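Local structure of designed helical repeat protein (Synthetic construct, 5CWG) at residues L62-V67 against A80-A85; E86-R90 against A131-A135. The protein has no known biological function and is a de novo designed protein built from repeated, stacked helices. All coordinates share one frame; numbering follows the deposited sequence.

Interaction 1 of 2, residues L62-V67 against A80-A85. With EDO (1,2-ethanediol), chain B.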
ATOM      1  N   LEU A  62       5.299   4.954   2.031  1.00 11.95           N
ATOM      2  CA  LEU A  62       4.294   4.793   0.977  1.00 11.70           C
ATOM      3  C   LEU A  62       3.603   6.123   0.704  1.00 10.76           C
ATOM      4  O   LEU A  62       3.457   6.555  -0.444  1.00 11.33           O
ATOM      5  CB  LEU A  62       3.265   3.722   1.387  1.00 12.22           C
ATOM      6  CG  LEU A  62       2.038   3.619   0.509  1.00 12.89           C
ATOM      7  CD1 LEU A  62       2.399   3.146  -0.891  1.00 15.14           C
ATOM      8  CD2 LEU A  62       1.007   2.706   1.135  1.00 13.59           C
ATOM      9  N   ILE A  63       3.149   6.774   1.762  1.00 10.10           N
ATOM     10  CA  ILE A  63       2.465   8.041   1.609  1.00 10.55           C
ATOM     11  C   ILE A  63       3.404   9.071   0.959  1.00 10.26           C
ATOM     12  O   ILE A  63       3.030   9.778   0.025  1.00 10.80           O
ATOM     13  CB  ILE A  63       1.911   8.569   2.944  1.00 10.73           C
ATOM     14  CG1 ILE A  63       0.903   7.580   3.552  1.00 11.20           C
ATOM     15  CG2 ILE A  63       1.283   9.933   2.747  1.00 11.62           C
ATOM     16  CD1 ILE A  63       0.597   7.833   5.013  1.00 12.58           C
ATOM     17  N   LYS A  64       4.635   9.146   1.446  0.55 11.00           N
ATOM     18  CA  LYS A  64       5.645  10.058   0.902  0.55 12.20           C
ATOM     19  C   LYS A  64       5.838   9.845  -0.589  0.55 12.40           C
ATOM     20  O   LYS A  64       5.857  10.800  -1.364  0.55 12.91           O
ATOM     21  CB  LYS A  64       6.987   9.851   1.625  0.55 13.03           C
ATOM     22  CG  LYS A  64       8.198  10.542   1.004  0.55 13.78           C
ATOM     23  CD  LYS A  64       9.458  10.198   1.777  0.55 17.00           C
ATOM     24  CE  LYS A  64      10.716  10.740   1.117  0.55 18.74           C
ATOM     25  NZ  LYS A  64      10.966  10.139  -0.229  0.55 18.43           N
ATOM     26  N   GLU A  65       6.011   8.600  -1.006  1.00 12.24           N
ATOM     27  CA  GLU A  65       6.308   8.324  -2.402  1.00 13.42           C
ATOM     28  C   GLU A  65       5.113   8.621  -3.296  1.00 12.36           C
ATOM     29  O   GLU A  65       5.260   9.177  -4.374  1.00 13.10           O
ATOM     30  CB  GLU A  65       6.836   6.904  -2.527  1.00 16.95           C
ATOM     31  CG  GLU A  65       8.220   6.797  -1.814  1.00 22.10           C
ATOM     32  CD  GLU A  65       8.917   5.445  -1.931  1.00 28.96           C
ATOM     33  OE1 GLU A  65       9.958   5.245  -1.261  1.00 32.33           O
ATOM     34  OE2 GLU A  65       8.482   4.608  -2.737  1.00 32.73           O
ATOM     35  N   VAL A  66       3.911   8.300  -2.826  1.00 11.66           N
ATOM     36  CA  VAL A  66       2.712   8.600  -3.597  1.00 11.79           C
ATOM     37  C   VAL A  66       2.527  10.106  -3.730  1.00 10.49           C
ATOM     38  O   VAL A  66       2.170  10.608  -4.796  1.00 12.01           O
ATOM     39  CB  VAL A  66       1.472   7.904  -2.989  1.00 11.84           C
ATOM     40  CG1 VAL A  66       0.201   8.369  -3.683  1.00 12.54           C
ATOM     41  CG2 VAL A  66       1.626   6.403  -3.116  1.00 12.91           C
ATOM     42  N   VAL A  67       2.791  10.845  -2.663  1.00 10.74           N
ATOM     43  CA  VAL A  67       2.711  12.307  -2.669  1.00 10.97           C
ATOM     44  C   VAL A  67       3.774  12.932  -3.588  1.00 11.29           C
ATOM     45  O   VAL A  67       3.476  13.851  -4.347  1.00 11.57           O
ATOM     46  CB  VAL A  67       2.810  12.867  -1.222  1.00 11.53           C
ATOM     47  CG1 VAL A  67       3.217  14.322  -1.196  1.00 12.99           C
ATOM     48  CG2 VAL A  67       1.526  12.617  -0.498  1.00 11.85           C
ATOM     49  N   ALA A  80      -3.970  12.583  -2.697  1.00 11.88           N
ATOM     50  CA  ALA A  80      -2.994  11.518  -2.873  1.00 12.02           C
ATOM     51  C   ALA A  80      -2.544  10.942  -1.525  1.00 11.93           C
ATOM     52  O   ALA A  80      -2.470   9.721  -1.351  1.00 12.34           O
ATOM     53  CB  ALA A  80      -1.770  12.030  -3.676  1.00 12.14           C
ATOM     54  N   ALA A  81      -2.266  11.818  -0.571  1.00 10.96           N
ATOM     55  CA  ALA A  81      -1.854  11.376   0.758  1.00 10.26           C
ATOM     56  C   ALA A  81      -2.938  10.537   1.403  1.00 10.16           C
ATOM     57  O   ALA A  81      -2.668   9.493   2.021  1.00 10.95           O
ATOM     58  CB  ALA A  81      -1.530  12.557   1.609  1.00 11.56           C
ATOM     59  N   ARG A  82      -4.180  10.992   1.330  1.00 10.41           N
ATOM     60  CA  ARG A  82      -5.288  10.285   1.936  1.00 10.97           C
ATOM     61  C   ARG A  82      -5.474   8.929   1.288  1.00 10.86           C
ATOM     62  O   ARG A  82      -5.719   7.932   1.975  1.00 11.29           O
ATOM     63  CB  ARG A  82      -6.565  11.128   1.891  1.00 11.73           C
ATOM     64  CG  ARG A  82      -6.506  12.369   2.731  1.00 12.99           C
ATOM     65  CD  ARG A  82      -7.824  13.167   2.646  1.00 14.28           C
ATOM     66  NE  ARG A  82      -7.798  14.387   3.457  1.00 14.97           N
ATOM     67  CZ  ARG A  82      -7.959  14.424   4.786  1.00 14.13           C
ATOM     68  NH1 ARG A  82      -8.179  13.306   5.461  1.00 14.01           N
ATOM     69  NH2 ARG A  82      -7.882  15.585   5.428  1.00 14.64           N
ATOM     70  N   ALA A  83      -5.391   8.869  -0.043  1.00 10.75           N
ATOM     71  CA  ALA A  83      -5.578   7.612  -0.737  1.00 10.96           C
ATOM     72  C   ALA A  83      -4.500   6.586  -0.366  1.00 11.22           C
ATOM     73  O   ALA A  83      -4.775   5.368  -0.251  1.00 11.30           O
ATOM     74  CB  ALA A  83      -5.623   7.835  -2.253  1.00 12.87           C
ATOM     75  N   ALA A  84      -3.254   7.039  -0.278  1.00 11.22           N
ATOM     76  CA  ALA A  84      -2.171   6.148   0.136  1.00 11.59           C
ATOM     77  C   ALA A  84      -2.421   5.580   1.539  1.00 11.09           C
ATOM     78  O   ALA A  84      -2.195   4.402   1.791  1.00 11.33           O
ATOM     79  CB  ALA A  84      -0.842   6.867   0.057  1.00 11.88           C
ATOM     80  N   ALA A  85      -2.847   6.445   2.448  1.00 10.41           N
ATOM     81  CA  ALA A  85      -3.133   6.022   3.829  1.00 10.12           C
ATOM     82  C   ALA A  85      -4.262   5.000   3.865  1.00 10.17           C
ATOM     83  O   ALA A  85      -4.165   4.013   4.574  1.00 10.65           O
ATOM     84  CB  ALA A  85      -3.451   7.233   4.671  1.00 11.79           C
TER
HETATM   85  C1  EDO B 301      -7.722   9.540   5.288  1.00 16.45           C
HETATM   86  O1  EDO B 301      -8.545  10.574   4.753  1.00 16.10           O
HETATM   87  C2  EDO B 301      -7.136   9.997   6.597  1.00 18.15           C
HETATM   88  O2  EDO B 301      -8.165  10.271   7.557  1.00 21.14           O

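Interaction 2 of 2, residues E86-R90 against A131-A135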
ATOM      1  N   GLU A  86      -5.314   5.239   3.084  1.00  9.97           N
ATOM      2  CA  GLU A  86      -6.421   4.291   3.011  1.00 10.31           C
ATOM      3  C   GLU A  86      -5.963   2.946   2.461  1.00 10.35           C
ATOM      4  O   GLU A  86      -6.437   1.896   2.913  1.00 11.11           O
ATOM      5  CB  GLU A  86      -7.546   4.858   2.137  1.00 11.33           C
ATOM      6  CG  GLU A  86      -8.257   6.065   2.718  1.00 11.51           C
ATOM      7  CD  GLU A  86      -9.310   5.782   3.760  1.00 12.18           C
ATOM      8  OE1 GLU A  86      -9.393   4.642   4.260  1.00 13.65           O
ATOM      9  OE2 GLU A  86     -10.040   6.739   4.128  1.00 12.42           O
ATOM     10  N   ALA A  87      -5.019   2.952   1.522  1.00 10.60           N
ATOM     11  CA  ALA A  87      -4.518   1.712   0.968  1.00 11.33           C
ATOM     12  C   ALA A  87      -3.775   0.895   2.042  1.00 10.46           C
ATOM     13  O   ALA A  87      -3.955  -0.316   2.159  1.00 11.52           O
ATOM     14  CB  ALA A  87      -3.593   1.974  -0.194  1.00 12.70           C
ATOM     15  N   PHE A  88      -2.938   1.567   2.827  1.00 10.68           N
ATOM     16  CA  PHE A  88      -2.281   0.889   3.926  1.00 10.76           C
ATOM     17  C   PHE A  88      -3.309   0.313   4.898  1.00 10.50           C
ATOM     18  O   PHE A  88      -3.160  -0.789   5.400  1.00 10.89           O
ATOM     19  CB  PHE A  88      -1.302   1.805   4.650  1.00 11.75           C
ATOM     20  CG  PHE A  88      -0.707   1.148   5.858  1.00 12.25           C
ATOM     21  CD1 PHE A  88       0.390   0.289   5.752  1.00 14.77           C
ATOM     22  CD2 PHE A  88      -1.280   1.313   7.097  1.00 11.48           C
ATOM     23  CE1 PHE A  88       0.883  -0.350   6.857  1.00 16.21           C
ATOM     24  CE2 PHE A  88      -0.786   0.623   8.208  1.00 12.43           C
ATOM     25  CZ  PHE A  88       0.291  -0.169   8.084  1.00 14.31           C
ATOM     26  N   LYS A  89      -4.331   1.099   5.227  1.00 10.59           N
ATOM     27  CA  LYS A  89      -5.362   0.632   6.150  1.00  9.86           C
ATOM     28  C   LYS A  89      -5.971  -0.681   5.650  1.00 10.71           C
ATOM     29  O   LYS A  89      -6.204  -1.609   6.428  1.00 10.99           O
ATOM     30  CB  LYS A  89      -6.406   1.715   6.374  1.00 10.89           C
ATOM     31  CG  LYS A  89      -7.647   1.283   7.147  1.00 11.44           C
ATOM     32  CD  LYS A  89      -8.487   2.510   7.539  1.00 14.16           C
ATOM     33  CE  LYS A  89      -9.744   2.244   8.320  1.00 15.06           C
ATOM     34  NZ  LYS A  89     -10.761   1.633   7.501  1.00 17.19           N
ATOM     35  N   ARG A  90      -6.256  -0.780   4.359  1.00 10.70           N
ATOM     36  CA  ARG A  90      -6.762  -2.019   3.804  1.00 11.59           C
ATOM     37  C   ARG A  90      -5.815  -3.188   3.964  1.00 11.79           C
ATOM     38  O   ARG A  90      -6.232  -4.303   4.238  1.00 12.10           O
ATOM     39  CB  ARG A  90      -7.179  -1.825   2.346  1.00 15.30           C
ATOM     40  CG  ARG A  90      -8.393  -0.864   2.199  1.00 17.58           C
ATOM     41  CD  ARG A  90      -9.016  -0.860   0.800  1.00 26.63           C
ATOM     42  NE  ARG A  90      -8.097  -0.408  -0.240  1.00 29.86           N
ATOM     43  CZ  ARG A  90      -7.884   0.866  -0.558  1.00 30.82           C
ATOM     44  NH1 ARG A  90      -8.518   1.831   0.086  1.00 30.82           N
ATOM     45  NH2 ARG A  90      -7.020   1.181  -1.511  1.00 32.54           N
ATOM     46  N   ALA A 131      -4.873   1.637  -6.169  1.00 14.25           N
ATOM     47  CA  ALA A 131      -4.590   1.181  -4.816  1.00 15.33           C
ATOM     48  C   ALA A 131      -5.555   0.074  -4.388  1.00 14.99           C
ATOM     49  O   ALA A 131      -5.158  -0.863  -3.694  1.00 16.81           O
ATOM     50  CB  ALA A 131      -4.646   2.348  -3.872  1.00 16.39           C
ATOM     51  N   ARG A 132      -6.812   0.175  -4.803  1.00 15.33           N
ATOM     52  CA  ARG A 132      -7.797  -0.862  -4.478  1.00 16.13           C
ATOM     53  C   ARG A 132      -7.400  -2.193  -5.101  1.00 14.86           C
ATOM     54  O   ARG A 132      -7.442  -3.230  -4.460  1.00 15.46           O
ATOM     55  CB  ARG A 132      -9.191  -0.467  -4.983  1.00 19.34           C
ATOM     56  CG  ARG A 132     -10.002   0.412  -4.043  1.00 24.18           C
ATOM     57  CD  ARG A 132     -11.517   0.433  -4.421  1.00 25.96           C
ATOM     58  NE  ARG A 132     -11.833   1.075  -5.702  1.00 28.12           N
ATOM     59  CZ  ARG A 132     -11.949   2.385  -5.885  1.00 29.04           C
ATOM     60  NH1 ARG A 132     -11.765   3.228  -4.882  1.00 31.89           N
ATOM     61  NH2 ARG A 132     -12.245   2.859  -7.085  1.00 30.98           N
ATOM     62  N   ALA A 133      -6.944  -2.153  -6.346  1.00 15.24           N
ATOM     63  CA  ALA A 133      -6.538  -3.364  -7.020  1.00 15.10           C
ATOM     64  C   ALA A 133      -5.356  -4.019  -6.318  1.00 14.14           C
ATOM     65  O   ALA A 133      -5.331  -5.234  -6.119  1.00 14.31           O
ATOM     66  CB  ALA A 133      -6.204  -3.074  -8.488  1.00 16.84           C
ATOM     67  N   ALA A 134      -4.361  -3.228  -5.935  1.00 13.17           N
ATOM     68  CA  ALA A 134      -3.191  -3.775  -5.271  1.00 13.36           C
ATOM     69  C   ALA A 134      -3.549  -4.342  -3.896  1.00 12.69           C
ATOM     70  O   ALA A 134      -3.136  -5.443  -3.547  1.00 13.36           O
ATOM     71  CB  ALA A 134      -2.116  -2.726  -5.166  1.00 15.00           C
ATOM     72  N   ALA A 135      -4.314  -3.584  -3.123  1.00 12.65           N
ATOM     73  CA  ALA A 135      -4.684  -4.046  -1.790  1.00 13.44           C
ATOM     74  C   ALA A 135      -5.586  -5.272  -1.879  1.00 13.04           C
ATOM     75  O   ALA A 135      -5.489  -6.165  -1.043  1.00 13.60           O
ATOM     76  CB  ALA A 135      -5.385  -2.937  -1.018  1.00 16.29           C
TER
HETATM   77  O   HOH W   1      -5.583  -5.542   1.673  1.00 29.34           O

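Interaction 1 of 2, residues L62-V67 against A80-A85
Ala84 pushes its methyl group into the surface of helix 53-73, where CB of Ala84 meets CA of Ile63 at 3.8 Å and CB of Val66 at 4.0 Å. With only a methyl to place, alanine suits a position whose CB lies this near the backbone of Ile63. Ile63 flanks this methyl and reaches further along helix 77-98 with its two branches. With CG1 anti to the carbonyl carbon (chi1 -60°), the ethyl arm of Ile63 carries CD1 to 4.1 Å from CB of Ala85, while CG2 rests on CA and CB of Ala81. The same Ala81 receives Val67, whose CG2 lies 3.7 Å from CB of Ala81. Val66 sets CG1 3.8 Å from the carbonyl O of Ala80, and Leu62 lays CD2 against the carbonyl O of Ala84. The two helices follow one another in this designed helical repeat protein and pack antiparallel across a short connection: their axes run 142° apart and come within 8.5 Å, a short separation that the row of alanines permits. No hydrogen bond crosses the interface; beta-branched and leucine side chains supply the bulk. Val66 N bonds to Leu62 O and Ala84 N to Ala80 O within their own helices, and Val66 O also receives Gln121. Leu62 and Val66 touch helix 103-123, whereas Ile63 reaches Leu12 of helix 3-23 and Val41 of helix 27-47. Facing away, Arg82 NH1 donates to O1 of a 1,2-ethanediol, probably from the crystallisation liquor, at 2.8 Å.

Interaction 2 of 2, residues E86-R90 against A131-A135
The carbonyl O of Ala135 accepts a hydrogen bond from a water at 2.8 Å, and the same water donates a weak one to the carbonyl O of Arg90, so a single solvent molecule bridges the two backbones. Nearer the N-terminal ends of the segments the helices meet directly, CB of Ala87 standing 3.8 Å from CB of Ala131. Between these two points lies the side chain of Arg90. Its chain bends at chi3 (-62°), which turns the guanidinium back along helix 127-148. Arg90 NE passes 3.8 Å from CB of Ala135. Arg90 NH2 ends 3.5 Å from CB of Ala131. One face of the guanidinium takes CG of Arg132 near its rim, and the other lies over CA of Ala87. The NH2 group is also close to the backbone N of Arg132, but both are donors and no bond forms. Helices 77-98 and 127-148 run nearly parallel, 18° apart with axes 9.5 Å apart, separated in the chain by helix 103-123, consistent with the repeated helical architecture. Small alanines let the backbones approach in the buried part, while arginine suits the partly exposed margin, its long chain and flat guanidinium lying between the helices against Ala131, Arg132 and Ala135. Replacing Arg90 by an alanine would probably strip Ala135 and CG of Arg132 of this cover and open a gap beside the Ala87-Ala131 pair. The guanidinium of Arg132 itself leads away, with its NH1 6.1 Å from NH1 of Arg90, a spacing likely to ease the repulsion of like charges.

How the interactions relate
From the N terminus the chain passes through helices 3-23 and 27-47 before entering helix 53-73. Interaction 1 then closes a short loop, joining this helix to the next, 77-98, across a turn. Helix 77-98 continues straight into residues 86-90, which open interaction 2; its loop is longer, running through helix 103-123 to reach 131-135 on helix 127-148. The loops follow in series, neither enclosing nor crossing the other, and their centres lie about 11 Å apart. Interaction 1 thus joins two consecutive helices, and interaction 2 joins helix 77-98 to helix 127-148, with helix 77-98 common to both.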